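Local coordinates for protein phenolpthiocerol synthesis type-I polyketide synthase ppsA (Mycobacterium bovis, PDB 7AKC) that probably takes part in building the lipid core of phthiocerols and phenolphthiocerols as a modular polyketide synthase, here represented by its acyltransferase domain, which would load the extender unit, at residues G114-A119 / R132-R137. Sequence-based numbering, arbitrary orientation.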
loop_
_atom_site.group_PDB
_atom_site.type_symbol
_atom_site.label_atom_id
_atom_site.label_comp_id
_atom_site.label_asym_id
_atom_site.label_seq_id
_atom_site.Cartn_x
_atom_site.Cartn_y
_atom_site.Cartn_z
ATOM N N GLY A 114 -3.902 -2.140 0.944
ATOM C CA GLY A 114 -3.615 -2.979 2.100
ATOM C C GLY A 114 -3.862 -2.318 3.444
ATOM O O GLY A 114 -3.892 -3.002 4.470
ATOM N N GLU A 115 -3.990 -0.972 3.466
ATOM C CA GLU A 115 -4.242 -0.244 4.718
ATOM C C GLU A 115 -5.619 -0.612 5.302
ATOM O O GLU A 115 -5.793 -0.548 6.514
ATOM C CB GLU A 115 -4.085 1.278 4.519
ATOM C CG GLU A 115 -4.269 2.055 5.810
ATOM C CD GLU A 115 -3.455 3.331 5.809
ATOM O OE1 GLU A 115 -4.070 4.410 5.939
ATOM O OE2 GLU A 115 -2.211 3.255 5.695
ATOM N N VAL A 116 -6.584 -1.061 4.473
ATOM C CA VAL A 116 -7.877 -1.531 5.019
ATOM C C VAL A 116 -7.631 -2.739 5.929
ATOM O O VAL A 116 -8.079 -2.744 7.086
ATOM C CB VAL A 116 -8.922 -1.867 3.933
ATOM C CG1 VAL A 116 -10.132 -2.582 4.543
ATOM C CG2 VAL A 116 -9.364 -0.612 3.216
ATOM N N ALA A 117 -6.895 -3.748 5.428
ATOM C CA ALA A 117 -6.645 -4.955 6.230
ATOM C C ALA A 117 -5.836 -4.662 7.476
ATOM O O ALA A 117 -6.089 -5.267 8.525
ATOM C CB ALA A 117 -5.954 -6.014 5.389
ATOM N N ALA A 118 -4.879 -3.725 7.372
ATOM C CA ALA A 118 -4.047 -3.308 8.497
ATOM C C ALA A 118 -4.926 -2.607 9.521
ATOM O O ALA A 118 -4.791 -2.889 10.709
ATOM C CB ALA A 118 -2.927 -2.368 8.026
ATOM N N ALA A 119 -5.871 -1.752 9.089
ATOM C CA ALA A 119 -6.806 -1.105 10.022
ATOM C C ALA A 119 -7.668 -2.122 10.721
ATOM O O ALA A 119 -7.997 -1.915 11.889
ATOM C CB ALA A 119 -7.682 -0.089 9.306
ATOM N N ARG A 132 -16.501 -4.154 3.884
ATOM C CA ARG A 132 -17.446 -3.189 3.345
ATOM C C ARG A 132 -16.672 -2.070 2.658
ATOM O O ARG A 132 -17.031 -1.683 1.546
ATOM C CB ARG A 132 -18.313 -2.614 4.455
ATOM C CG ARG A 132 -19.518 -1.839 3.934
ATOM C CD ARG A 132 -19.865 -0.783 4.954
ATOM N NE ARG A 132 -20.785 0.227 4.435
ATOM C CZ ARG A 132 -21.205 1.278 5.136
ATOM N NH1 ARG A 132 -22.064 2.137 4.605
ATOM N NH2 ARG A 132 -20.773 1.473 6.379
ATOM N N VAL A 133 -15.568 -1.597 3.264
ATOM C CA VAL A 133 -14.730 -0.589 2.607
ATOM C C VAL A 133 -14.163 -1.173 1.299
ATOM O O VAL A 133 -14.260 -0.537 0.263
ATOM C CB VAL A 133 -13.600 -0.067 3.531
ATOM C CG1 VAL A 133 -12.632 0.822 2.758
ATOM C CG2 VAL A 133 -14.186 0.692 4.705
ATOM N N THR A 134 -13.700 -2.431 1.353
ATOM C CA THR A 134 -13.122 -3.122 0.207
ATOM C C THR A 134 -14.110 -3.218 -0.927
ATOM O O THR A 134 -13.797 -2.772 -2.017
ATOM C CB THR A 134 -12.578 -4.507 0.613
ATOM O OG1 THR A 134 -11.640 -4.330 1.682
ATOM C CG2 THR A 134 -11.881 -5.196 -0.553
ATOM N N ALA A 135 -15.331 -3.722 -0.656
ATOM C CA ALA A 135 -16.369 -3.849 -1.669
ATOM C C ALA A 135 -16.845 -2.499 -2.192
ATOM O O ALA A 135 -17.003 -2.362 -3.397
ATOM C CB ALA A 135 -17.552 -4.686 -1.136
ATOM N N THR A 136 -17.057 -1.506 -1.317
ATOM C CA THR A 136 -17.517 -0.178 -1.741
ATOM C C THR A 136 -16.490 0.472 -2.688
ATOM O O THR A 136 -16.807 0.768 -3.840
ATOM C CB THR A 136 -17.862 0.697 -0.515
ATOM O OG1 THR A 136 -19.045 0.222 0.086
ATOM C CG2 THR A 136 -18.031 2.158 -0.863
ATOM N N ARG A 137 -15.243 0.558 -2.250
ATOM C CA ARG A 137 -14.145 1.118 -3.042
ATOM C C ARG A 137 -13.932 0.343 -4.352
ATOM O O ARG A 137 -13.793 0.981 -5.398
ATOM C CB ARG A 137 -12.859 1.127 -2.205
ATOM C CG ARG A 137 -11.650 1.763 -2.874
ATOM C CD ARG A 137 -10.436 1.721 -1.927
ATOM N NE ARG A 137 -10.152 0.365 -1.441
ATOM C CZ ARG A 137 -9.271 0.078 -0.481
ATOM N NH1 ARG A 137 -8.616 1.051 0.141
ATOM N NH2 ARG A 137 -8.997 -1.183 -0.181
#
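Val116 faces Thr134 where two helices run nearly antiparallel, the axes of 115-119 and 132-137 inclined at 162° and 10.5 Å apart at their closest. From the 115-119 side Val116 makes the contact almost alone, its two methyls meeting three residues of 132-137. Val116 CG1, anti to the backbone N (chi1 170°), comes within 3.7 Å of Thr134 OG1, a hydroxyl already hydrogen-bonded to Gly130 O one turn earlier in its own helix. The other methyl, Val116 CG2, packs against Val133 CG1 at 3.6 Å and also meets the guanidinium of Arg137 obliquely, 3.5 Å from NH2 and 3.6 Å from NH1. Arg137 leaves its helix extended and then bends at chi3 (54°), bringing this charged end past the valine toward the start of the other helix, where NH2 makes a weak hydrogen bond to Met113 O. Gly114 ends a GxSxG sequence consistent with the nucleophile elbow of acyltransferases, so helix 115-121 follows directly on what is probably the elbow, after strand 107-110 of the parallel sheet. Ile88 of helix 79-100 touches both Val116 and Thr134, while helix 257-265 places Trp260 on Val116 and Met264 on Arg137.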